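Local coordinates for flagellar protein FlgA (Thermotoga maritima, PDB 3FRN), which is a periplasmic flagellar protein that probably acts as a chaperone for assembly of the P-ring of the flagellar basal body, at residues Leu41-Arg47 with Glu63-Val69; Thr4-Lys8 with Leu20-Glu26; Ala94-Phe100 with Thr134-Arg140. The contacts are given in a common frame with arbitrary orientation. Where two conformers were deposited one is given. Numbering follows the deposited sequence.

The three contacts lie in the N-terminal half of an elongated chain, and interaction 1 lies between the other two. Its centre is about 10 Å from that of interaction 3, and the backbones of Glu42 and Val96 probably hydrogen-bond, Glu42 O to Val96 N at 2.9 Å, so the N-terminal region is joined directly to the HotDog-like one. The centre of interaction 2 is about 13 Å from that of interaction 1; they meet by packing, as where Val45 CG1 lies 3.7 Å from Ile23 CD1. Interactions 2 and 3 do not touch, their nearest atoms being about 10 Å apart. Beside interaction 1 a glycerol, probably from the crystallisation liquor, is hydrogen-bonded to Thr68.

Interaction 1 (Leu41-Arg47 with Glu63-Val69); sequences LEYLVTR and ENVRITV
Strands 42-45 and 65-69 of the FlgA N-terminal domain-like region run antiparallel, their short axes 4.6 Å apart at closest approach and at 156°, in the register Glu42-Thr68, Tyr43-Ile67, Leu44-Arg66 and Val45-Val65. The hydrogen-bonded pairs satisfy their backbones reciprocally: Tyr43 N to Ile67 O 2.7 Å, Ile67 N to Tyr43 O 2.9 Å, Val45 N to Val65 O 2.8 Å, Val65 N to Val45 O 3.0 Å. Val69 N adds a longer bond to Leu41 O, 3.3 Å. On the partly exposed face, Glu42 (chi1 t, chi2 p) brings OE2 to Arg66 NE in a 2.8 Å salt bridge; Thr68 OG1, 3.0 Å from that OE2, also meets a glycerol. On the buried face beta-branched residues pack closely, Val45 CG2 3.5 Å from Ile67 CD1, while Tyr43 OH bonds the backbone of Ile36 and Leu38. Thr46 OG1 N-caps, through Leu49 N, the helix beginning at Arg47, which bonds mainly to Pro62 O and weakly, NE to Glu63 O, at 3.1 Å. Water 1 accepts weakly from Arg47 N (3.3 Å) and Asn64 ND2 (2.7 Å) and donates to Glu63 OE2 (2.9 Å). Strand 65-69 is central, between 42-45 and parallel 10-13; strands 16-18 and 35-37 meet the buried face, and Glu42 and Leu44 turn their backbones to Val96 of strand 93-101.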
loop_
_atom_site.group_PDB
_atom_site.type_symbol
_atom_site.label_atom_id
_atom_site.label_comp_id
_atom_site.label_asym_id
_atom_site.label_seq_id
_atom_site.Cartn_x
_atom_site.Cartn_y
_atom_site.Cartn_z
ATOM N N LEU A 41 -8.296 -19.789 -4.263
ATOM C CA LEU A 41 -7.695 -18.886 -3.280
ATOM C C LEU A 41 -6.206 -19.169 -3.075
ATOM O O LEU A 41 -5.748 -20.302 -3.246
ATOM C CB LEU A 41 -8.412 -18.986 -1.932
ATOM C CG LEU A 41 -9.892 -18.614 -1.850
ATOM C CD1 LEU A 41 -10.434 -18.831 -0.446
ATOM C CD2 LEU A 41 -10.125 -17.182 -2.268
ATOM N N GLU A 42 -5.467 -18.128 -2.685
ATOM C CA GLU A 42 -4.029 -18.228 -2.459
ATOM C C GLU A 42 -3.746 -18.299 -0.975
ATOM O O GLU A 42 -4.326 -17.549 -0.202
ATOM C CB GLU A 42 -3.328 -17.004 -3.024
ATOM C CG GLU A 42 -1.889 -17.249 -3.435
ATOM C CD GLU A 42 -1.746 -17.706 -4.876
ATOM O OE1 GLU A 42 -2.777 -17.836 -5.573
ATOM O OE2 GLU A 42 -0.595 -17.925 -5.315
ATOM N N TYR A 43 -2.840 -19.183 -0.580
ATOM C CA TYR A 43 -2.529 -19.386 0.828
ATOM C C TYR A 43 -1.078 -19.035 1.109
ATOM O O TYR A 43 -0.210 -19.207 0.263
ATOM C CB TYR A 43 -2.795 -20.846 1.240
ATOM C CG TYR A 43 -4.263 -21.189 1.320
ATOM C CD1 TYR A 43 -5.048 -21.257 0.170
ATOM C CD2 TYR A 43 -4.858 -21.442 2.532
ATOM C CE1 TYR A 43 -6.393 -21.539 0.242
ATOM C CE2 TYR A 43 -6.216 -21.735 2.619
ATOM C CZ TYR A 43 -6.970 -21.773 1.461
ATOM O OH TYR A 43 -8.300 -22.069 1.527
ATOM N N LEU A 44 -0.812 -18.562 2.317
ATOM C CA LEU A 44 0.552 -18.293 2.716
ATOM C C LEU A 44 0.760 -18.958 4.055
ATOM O O LEU A 44 0.182 -18.526 5.042
ATOM C CB LEU A 44 0.755 -16.790 2.844
ATOM C CG LEU A 44 2.083 -16.151 2.470
ATOM C CD1 LEU A 44 2.368 -16.271 0.979
ATOM C CD2 LEU A 44 2.038 -14.701 2.889
ATOM N N VAL A 45 1.541 -20.035 4.086
ATOM C CA VAL A 45 1.845 -20.703 5.344
ATOM C C VAL A 45 3.003 -19.979 6.012
ATOM O O VAL A 45 4.118 -19.960 5.488
ATOM C CB VAL A 45 2.223 -22.182 5.163
ATOM C CG1 VAL A 45 2.585 -22.800 6.512
ATOM C CG2 VAL A 45 1.094 -22.953 4.531
ATOM N N THR A 46 2.729 -19.390 7.170
ATOM C CA THR A 46 3.718 -18.595 7.886
ATOM C C THR A 46 4.413 -19.384 8.991
ATOM O O THR A 46 3.944 -20.453 9.391
ATOM C CB THR A 46 3.058 -17.371 8.525
ATOM O OG1 THR A 46 2.001 -17.805 9.389
ATOM C CG2 THR A 46 2.489 -16.457 7.455
ATOM N N ARG A 47 5.522 -18.834 9.489
ATOM C CA ARG A 47 6.272 -19.413 10.598
ATOM C C ARG A 47 5.480 -19.339 11.891
ATOM O O ARG A 47 5.620 -20.204 12.761
ATOM C CB ARG A 47 7.603 -18.683 10.794
ATOM C CG ARG A 47 8.522 -18.726 9.601
ATOM C CD ARG A 47 8.798 -20.153 9.198
ATOM N NE ARG A 47 9.667 -20.218 8.033
ATOM C CZ ARG A 47 10.964 -20.486 8.075
ATOM N NH1 ARG A 47 11.664 -20.524 6.951
ATOM N NH2 ARG A 47 11.562 -20.711 9.237
ATOM N N GLU A 63 10.582 -17.910 3.946
ATOM C CA GLU A 63 9.838 -17.326 5.055
ATOM C C GLU A 63 8.437 -17.920 5.154
ATOM O O GLU A 63 7.978 -18.294 6.235
ATOM C CB GLU A 63 9.743 -15.812 4.872
ATOM C CG GLU A 63 9.167 -15.086 6.065
ATOM C CD GLU A 63 10.030 -15.251 7.300
ATOM O OE1 GLU A 63 11.230 -14.902 7.245
ATOM O OE2 GLU A 63 9.502 -15.725 8.324
ATOM N N ASN A 64 7.777 -17.996 4.003
ATOM C CA ASN A 64 6.432 -18.524 3.881
ATOM C C ASN A 64 6.360 -19.515 2.729
ATOM O O ASN A 64 7.172 -19.465 1.799
ATOM C CB ASN A 64 5.439 -17.391 3.601
ATOM C CG ASN A 64 5.655 -16.181 4.494
ATOM O OD1 ASN A 64 6.017 -15.102 4.017
ATOM N ND2 ASN A 64 5.443 -16.354 5.796
ATOM N N VAL A 65 5.376 -20.408 2.789
ATOM C CA VAL A 65 5.064 -21.287 1.663
ATOM C C VAL A 65 3.832 -20.730 0.965
ATOM O O VAL A 65 2.821 -20.478 1.615
ATOM C CB VAL A 65 4.779 -22.737 2.126
ATOM C CG1 VAL A 65 4.540 -23.647 0.932
ATOM C CG2 VAL A 65 5.939 -23.265 2.974
ATOM N N ARG A 66 3.921 -20.543 -0.350
ATOM C CA ARG A 66 2.812 -20.003 -1.136
ATOM C C ARG A 66 2.039 -21.094 -1.892
ATOM O O ARG A 66 2.579 -21.753 -2.775
ATOM C CB ARG A 66 3.312 -18.908 -2.091
ATOM C CG ARG A 66 2.260 -18.390 -3.065
ATOM C CD ARG A 66 2.665 -17.045 -3.637
ATOM N NE ARG A 66 1.593 -16.415 -4.407
ATOM C CZ ARG A 66 1.659 -15.186 -4.916
ATOM N NH1 ARG A 66 2.747 -14.437 -4.734
ATOM N NH2 ARG A 66 0.633 -14.699 -5.601
ATOM N N ILE A 67 0.767 -21.258 -1.534
ATOM C CA ILE A 67 -0.085 -22.321 -2.060
ATOM C C ILE A 67 -1.212 -21.768 -2.933
ATOM O O ILE A 67 -2.004 -20.933 -2.492
ATOM C CB ILE A 67 -0.730 -23.128 -0.917
ATOM C CG1 ILE A 67 0.299 -23.460 0.159
ATOM C CG2 ILE A 67 -1.429 -24.399 -1.441
ATOM C CD1 ILE A 67 -0.351 -23.869 1.433
ATOM N N THR A 68 -1.275 -22.253 -4.164
ATOM C CA THR A 68 -2.348 -21.919 -5.087
ATOM C C THR A 68 -3.297 -23.111 -5.128
ATOM O O THR A 68 -2.863 -24.226 -5.376
ATOM C CB THR A 68 -1.778 -21.673 -6.488
ATOM O OG1 THR A 68 -0.702 -20.730 -6.397
ATOM C CG2 THR A 68 -2.847 -21.157 -7.455
ATOM N N VAL A 69 -4.578 -22.892 -4.834
ATOM C CA VAL A 69 -5.559 -23.956 -4.982
ATOM C C VAL A 69 -6.316 -23.849 -6.309
ATOM O O VAL A 69 -6.965 -22.838 -6.588
ATOM C CB VAL A 69 -6.569 -23.949 -3.832
ATOM C CG1 VAL A 69 -7.449 -25.178 -3.904
ATOM C CG2 VAL A 69 -5.837 -23.907 -2.507
HETATM O O HOH W 1 6.567 -15.937 8.173
#

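Interaction 2 (Thr4-Lys8 with Leu20-Glu26); sequences TLTLK and LDDITIE
A short beta strand, 4-6, and the loop that follows strand 16-18 meet here at a single backbone bridge, Leu7 with Thr24 (CA-CA 4.6 Å), in the FlgA N-terminal region. The loop starts as a 3-10 turn at 20-22, closed by Ile23 N to Leu20 O at 3.0 Å, and then extends through Thr24 before bending at Ile25.

Thr4 opens the first segment at the exposed end. Leu5 follows on the buried side, where its branched side chain fills apolar space: CD1 is 3.9 Å from Leu20 CD2, and CB is 3.8 Å from Thr24 CG2. Its backbone pairs instead with Asp58 and Thr60 of the parallel strand 58-60. Thr6 offers both backbone groups to the loop: its N donates to Glu26 OE1 at 2.9 Å, a carboxylate taking the place of a strand carbonyl, and its O receives Ile25 N at 3.0 Å. The Thr6 methyl CG2 rests 3.7 Å from Ile25 CD1. Leu7, chi1 m and chi2 t, packs its buried side chain on Arg47 and Leu50 of helix 47-53, and its CA makes a CA-H...O contact with Ile23 O at 3.5 Å.

Lys8 completes the join. Its N donates to Ile23 O at 3.0 Å, while a long side chain (m, t, t, p) lets the ammonium group reach back over the loop. Such a flexible, multiply donating group suits a place where a carbonyl of the 3-10 segment and one of the extended stretch after it both come within reach: Lys8 NZ bonds to Asp22 O at 2.9 Å and to Thr24 O at 2.6 Å.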
loop_
_atom_site.group_PDB
_atom_site.type_symbol
_atom_site.label_atom_id
_atom_site.label_comp_id
_atom_site.label_asym_id
_atom_site.label_seq_id
_atom_site.Cartn_x
_atom_site.Cartn_y
_atom_site.Cartn_z
ATOM N N THR A 4 14.480 -30.555 11.873
ATOM C CA THR A 4 14.470 -29.341 11.073
ATOM C C THR A 4 13.968 -29.689 9.682
ATOM O O THR A 4 14.668 -30.333 8.898
ATOM C CB THR A 4 15.864 -28.692 10.987
ATOM O OG1 THR A 4 16.339 -28.413 12.309
ATOM C CG2 THR A 4 15.805 -27.393 10.195
ATOM N N LEU A 5 12.742 -29.272 9.389
ATOM C CA LEU A 5 12.116 -29.584 8.118
ATOM C C LEU A 5 12.269 -28.415 7.163
ATOM O O LEU A 5 11.943 -27.276 7.502
ATOM C CB LEU A 5 10.638 -29.931 8.315
ATOM C CG LEU A 5 10.306 -30.967 9.395
ATOM C CD1 LEU A 5 8.844 -30.883 9.805
ATOM C CD2 LEU A 5 10.658 -32.381 8.956
ATOM N N THR A 6 12.782 -28.705 5.972
ATOM C CA THR A 6 12.909 -27.700 4.927
ATOM C C THR A 6 11.560 -27.465 4.254
ATOM O O THR A 6 10.859 -28.411 3.886
ATOM C CB THR A 6 13.959 -28.095 3.886
ATOM O OG1 THR A 6 15.163 -28.499 4.553
ATOM C CG2 THR A 6 14.268 -26.924 2.972
ATOM N N LEU A 7 11.206 -26.193 4.107
ATOM C CA LEU A 7 9.934 -25.798 3.521
ATOM C C LEU A 7 10.022 -25.657 2.008
ATOM O O LEU A 7 11.032 -25.188 1.481
ATOM C CB LEU A 7 9.473 -24.471 4.132
ATOM C CG LEU A 7 9.070 -24.477 5.611
ATOM C CD1 LEU A 7 9.006 -23.063 6.143
ATOM C CD2 LEU A 7 7.738 -25.185 5.814
ATOM N N LYS A 8 8.970 -26.094 1.318
ATOM C CA LYS A 8 8.831 -25.846 -0.112
ATOM C C LYS A 8 8.607 -24.352 -0.340
ATOM O O LYS A 8 8.092 -23.653 0.531
ATOM C CB LYS A 8 7.654 -26.638 -0.686
ATOM C CG LYS A 8 7.861 -28.145 -0.755
ATOM C CD LYS A 8 6.707 -28.805 -1.508
ATOM C CE LYS A 8 6.879 -30.315 -1.610
ATOM N NZ LYS A 8 6.339 -31.022 -0.419
ATOM N N LEU A 20 1.170 -30.871 6.799
ATOM C CA LEU A 20 2.590 -30.519 6.845
ATOM C C LEU A 20 3.439 -31.189 5.753
ATOM O O LEU A 20 4.275 -30.530 5.138
ATOM C CB LEU A 20 3.159 -30.838 8.231
ATOM C CG LEU A 20 4.614 -30.477 8.530
ATOM C CD1 LEU A 20 4.838 -28.972 8.461
ATOM C CD2 LEU A 20 4.991 -31.018 9.891
ATOM N N ASP A 21 3.206 -32.481 5.507
ATOM C CA ASP A 21 3.919 -33.238 4.468
ATOM C C ASP A 21 3.861 -32.582 3.088
ATOM O O ASP A 21 4.798 -32.716 2.294
ATOM C CB ASP A 21 3.373 -34.664 4.364
ATOM C CG ASP A 21 4.203 -35.547 3.436
ATOM O OD1 ASP A 21 3.620 -36.129 2.496
ATOM O OD2 ASP A 21 5.436 -35.650 3.633
ATOM N N ASP A 22 2.757 -31.884 2.816
ATOM C CA ASP A 22 2.544 -31.194 1.542
ATOM C C ASP A 22 3.498 -30.017 1.333
ATOM O O ASP A 22 3.877 -29.723 0.198
ATOM C CB ASP A 22 1.093 -30.704 1.423
ATOM C CG ASP A 22 0.083 -31.838 1.471
ATOM O OD1 ASP A 22 0.383 -32.925 0.933
ATOM O OD2 ASP A 22 -1.016 -31.641 2.037
ATOM N N ILE A 23 3.891 -29.357 2.422
ATOM C CA ILE A 23 4.773 -28.189 2.327
ATOM C C ILE A 23 6.206 -28.416 2.810
ATOM O O ILE A 23 6.930 -27.453 3.063
ATOM C CB ILE A 23 4.191 -26.961 3.061
ATOM C CG1 ILE A 23 4.062 -27.240 4.558
ATOM C CG2 ILE A 23 2.857 -26.559 2.458
ATOM C CD1 ILE A 23 3.315 -26.176 5.299
ATOM N N THR A 24 6.611 -29.674 2.948
ATOM C CA THR A 24 7.994 -29.993 3.304
ATOM C C THR A 24 8.667 -30.816 2.210
ATOM O O THR A 24 8.003 -31.550 1.478
ATOM C CB THR A 24 8.113 -30.736 4.665
ATOM O OG1 THR A 24 7.245 -31.878 4.680
ATOM C CG2 THR A 24 7.755 -29.809 5.817
ATOM N N ILE A 25 9.984 -30.683 2.104
ATOM C CA ILE A 25 10.761 -31.427 1.120
ATOM C C ILE A 25 10.906 -32.904 1.520
ATOM O O ILE A 25 10.790 -33.792 0.675
ATOM C CB ILE A 25 12.140 -30.754 0.860
ATOM C CG1 ILE A 25 11.931 -29.360 0.257
ATOM C CG2 ILE A 25 13.012 -31.606 -0.062
ATOM C CD1 ILE A 25 13.209 -28.638 -0.114
ATOM N N GLU A 26 11.131 -33.161 2.807
ATOM C CA GLU A 26 11.215 -34.535 3.314
ATOM C C GLU A 26 9.839 -35.113 3.657
ATOM O O GLU A 26 8.895 -34.373 3.938
ATOM C CB GLU A 26 12.155 -34.630 4.525
ATOM C CG GLU A 26 11.943 -33.557 5.586
ATOM C CD GLU A 26 12.950 -32.426 5.483
ATOM O OE1 GLU A 26 12.607 -31.365 4.921
ATOM O OE2 GLU A 26 14.093 -32.604 5.956
#

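Interaction 3 (Ala94-Phe100 with Thr134-Arg140); sequences AFVVKTF and TLNMLLR
A classic beta bulge interrupts this antiparallel strand pair of the HotDog-like region, where Val97 and Lys98 both face Asn136. The strand segments cross at 140°, with axes 4.4 Å apart at closest approach. Before the bulge the register is Ala94-Leu139, Phe95-Leu138 and Val96-Met137; after it, Lys98-Asn136, Thr99-Leu135 and Phe100-Thr134. Val97 has phi/psi of -118/-11°, near-helical in psi, as is usual at position 1 of a classic bulge, and this accommodates the extra residue.

Phe95 N binds Leu138 O at 3.0 Å and Leu138 N binds Phe95 O at 2.8 Å. At the bulge the two bonds of Asn136 are shared between neighbours: Val97 N to Asn136 O and Asn136 N to Lys98 O, both 2.8 Å. Phe100 N to Thr134 O and Thr134 N to Phe100 O, also 2.8 Å each, close the far end.

Ala94, Val96, Thr99, Leu135, Met137 and Leu139 share one buried face, where Thr99 OG1 is hydrogen-bonded to Ile36 N. Small Ala94 leaves room for flexible Met137, with CB 3.7 Å from Met137 CE. Apolar Ala94, Met137 and Leu139 pack against helix 74-87; an antiparallel sheet on one helix is consistent with the HotDog-like fold. On the other face Phe100 turns its ring edge to Asn136, CE1 to ND2 3.6 Å.

Chemically, then, the bulge shifts the register by one residue without costing Asn136 either backbone bond.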
loop_
_atom_site.group_PDB
_atom_site.type_symbol
_atom_site.label_atom_id
_atom_site.label_comp_id
_atom_site.label_asym_id
_atom_site.label_seq_id
_atom_site.Cartn_x
_atom_site.Cartn_y
_atom_site.Cartn_z
ATOM N N ALA A 94 -4.754 -10.762 -1.833
ATOM C CA ALA A 94 -5.050 -11.330 -0.510
ATOM C C ALA A 94 -4.580 -12.789 -0.398
ATOM O O ALA A 94 -4.680 -13.572 -1.347
ATOM C CB ALA A 94 -6.537 -11.199 -0.167
ATOM N N PHE A 95 -4.048 -13.125 0.770
ATOM C CA PHE A 95 -3.475 -14.429 1.048
ATOM C C PHE A 95 -4.112 -14.925 2.328
ATOM O O PHE A 95 -4.117 -14.205 3.331
ATOM C CB PHE A 95 -1.954 -14.319 1.283
ATOM C CG PHE A 95 -1.181 -13.935 0.066
ATOM C CD1 PHE A 95 -0.827 -14.892 -0.875
ATOM C CD2 PHE A 95 -0.807 -12.613 -0.148
ATOM C CE1 PHE A 95 -0.118 -14.534 -2.015
ATOM C CE2 PHE A 95 -0.106 -12.250 -1.286
ATOM C CZ PHE A 95 0.238 -13.214 -2.224
ATOM N N VAL A 96 -4.639 -16.145 2.321
ATOM C CA VAL A 96 -5.135 -16.674 3.583
ATOM C C VAL A 96 -3.973 -17.197 4.433
ATOM O O VAL A 96 -3.098 -17.918 3.929
ATOM C CB VAL A 96 -6.368 -17.637 3.420
ATOM C CG1 VAL A 96 -6.695 -17.971 1.928
ATOM C CG2 VAL A 96 -6.224 -18.863 4.256
ATOM N N VAL A 97 -3.938 -16.795 5.705
ATOM C CA VAL A 97 -2.806 -17.122 6.579
ATOM C C VAL A 97 -3.218 -17.974 7.781
ATOM O O VAL A 97 -2.368 -18.490 8.507
ATOM C CB VAL A 97 -2.038 -15.853 7.080
ATOM C CG1 VAL A 97 -1.160 -15.242 5.970
ATOM C CG2 VAL A 97 -2.988 -14.829 7.698
ATOM N N LYS A 98 -4.526 -18.099 7.984
ATOM C CA LYS A 98 -5.100 -18.961 8.999
ATOM C C LYS A 98 -6.491 -19.333 8.486
ATOM O O LYS A 98 -7.164 -18.506 7.884
ATOM C CB LYS A 98 -5.202 -18.202 10.326
ATOM C CG LYS A 98 -4.569 -18.902 11.534
ATOM C CD LYS A 98 -4.738 -18.109 12.837
ATOM C CE LYS A 98 -3.794 -16.898 12.960
ATOM N NZ LYS A 98 -4.275 -15.655 12.267
ATOM N N THR A 99 -6.907 -20.582 8.682
ATOM C CA THR A 99 -8.319 -20.952 8.513
ATOM C C THR A 99 -8.878 -21.627 9.763
ATOM O O THR A 99 -8.150 -22.306 10.473
ATOM C CB THR A 99 -8.523 -21.917 7.349
ATOM O OG1 THR A 99 -7.880 -23.156 7.646
ATOM C CG2 THR A 99 -7.937 -21.347 6.080
ATOM N N PHE A 100 -10.173 -21.444 10.011
ATOM C CA PHE A 100 -10.894 -22.170 11.051
ATOM C C PHE A 100 -12.167 -22.775 10.476
ATOM O O PHE A 100 -12.763 -22.219 9.556
ATOM C CB PHE A 100 -11.262 -21.241 12.208
ATOM C CG PHE A 100 -10.159 -20.316 12.610
ATOM C CD1 PHE A 100 -10.115 -19.015 12.118
ATOM C CD2 PHE A 100 -9.153 -20.745 13.468
ATOM C CE1 PHE A 100 -9.093 -18.154 12.485
ATOM C CE2 PHE A 100 -8.125 -19.891 13.839
ATOM C CZ PHE A 100 -8.098 -18.591 13.351
ATOM N N THR A 134 -13.887 -19.877 8.399
ATOM C CA THR A 134 -13.283 -18.544 8.571
ATOM C C THR A 134 -11.853 -18.519 7.971
ATOM O O THR A 134 -11.002 -19.355 8.308
ATOM C CB THR A 134 -13.288 -18.094 10.046
ATOM O OG1 THR A 134 -14.520 -18.495 10.660
ATOM C CG2 THR A 134 -13.135 -16.551 10.188
ATOM N N LEU A 135 -11.610 -17.592 7.047
ATOM C CA LEU A 135 -10.271 -17.397 6.497
ATOM C C LEU A 135 -9.762 -16.070 7.011
ATOM O O LEU A 135 -10.420 -15.041 6.818
ATOM C CB LEU A 135 -10.286 -17.307 4.975
ATOM C CG LEU A 135 -11.171 -18.187 4.102
ATOM C CD1 LEU A 135 -11.287 -17.523 2.748
ATOM C CD2 LEU A 135 -10.568 -19.559 3.958
ATOM N N ASN A 136 -8.602 -16.092 7.665
ATOM C CA ASN A 136 -7.918 -14.857 8.021
ATOM C C ASN A 136 -7.012 -14.512 6.852
ATOM O O ASN A 136 -6.143 -15.303 6.459
ATOM C CB ASN A 136 -7.160 -14.985 9.347
ATOM C CG ASN A 136 -8.093 -15.031 10.551
ATOM O OD1 ASN A 136 -7.678 -14.776 11.681
ATOM N ND2 ASN A 136 -9.358 -15.353 10.314
ATOM N N MET A 137 -7.275 -13.358 6.249
ATOM C CA MET A 137 -6.619 -12.994 5.004
ATOM C C MET A 137 -5.759 -11.730 5.156
ATOM O O MET A 137 -6.229 -10.695 5.633
ATOM C CB MET A 137 -7.653 -12.888 3.861
ATOM C CG MET A 137 -8.346 -14.256 3.516
ATOM S SD MET A 137 -9.289 -14.340 1.972
ATOM C CE MET A 137 -8.001 -14.502 0.762
ATOM N N LEU A 138 -4.486 -11.849 4.786
ATOM C CA LEU A 138 -3.559 -10.727 4.782
ATOM C C LEU A 138 -3.638 -10.021 3.434
ATOM O O LEU A 138 -3.519 -10.650 2.377
ATOM C CB LEU A 138 -2.131 -11.201 5.066
ATOM C CG LEU A 138 -0.961 -10.209 5.146
ATOM C CD1 LEU A 138 -0.971 -9.361 6.413
ATOM C CD2 LEU A 138 0.330 -10.987 5.063
ATOM N N LEU A 139 -3.853 -8.712 3.491
ATOM C CA LEU A 139 -3.984 -7.893 2.304
ATOM C C LEU A 139 -2.654 -7.242 1.931
ATOM O O LEU A 139 -1.964 -6.690 2.784
ATOM C CB LEU A 139 -5.052 -6.817 2.527
ATOM C CG LEU A 139 -6.504 -7.101 2.135
ATOM C CD1 LEU A 139 -7.100 -8.263 2.920
ATOM C CD2 LEU A 139 -7.342 -5.845 2.310
ATOM N N ARG A 140 -2.315 -7.309 0.647
ATOM C CA ARG A 140 -1.097 -6.702 0.111
ATOM C C ARG A 140 -1.406 -5.917 -1.151
ATOM O O ARG A 140 -2.167 -6.373 -2.002
ATOM C CB ARG A 140 -0.072 -7.774 -0.261
ATOM C CG ARG A 140 0.693 -8.369 0.899
ATOM C CD ARG A 140 1.721 -9.375 0.397
ATOM N NE ARG A 140 2.581 -9.877 1.469
ATOM C CZ ARG A 140 3.406 -10.915 1.349
ATOM N NH1 ARG A 140 3.490 -11.578 0.200
ATOM N NH2 ARG A 140 4.148 -11.295 2.381
#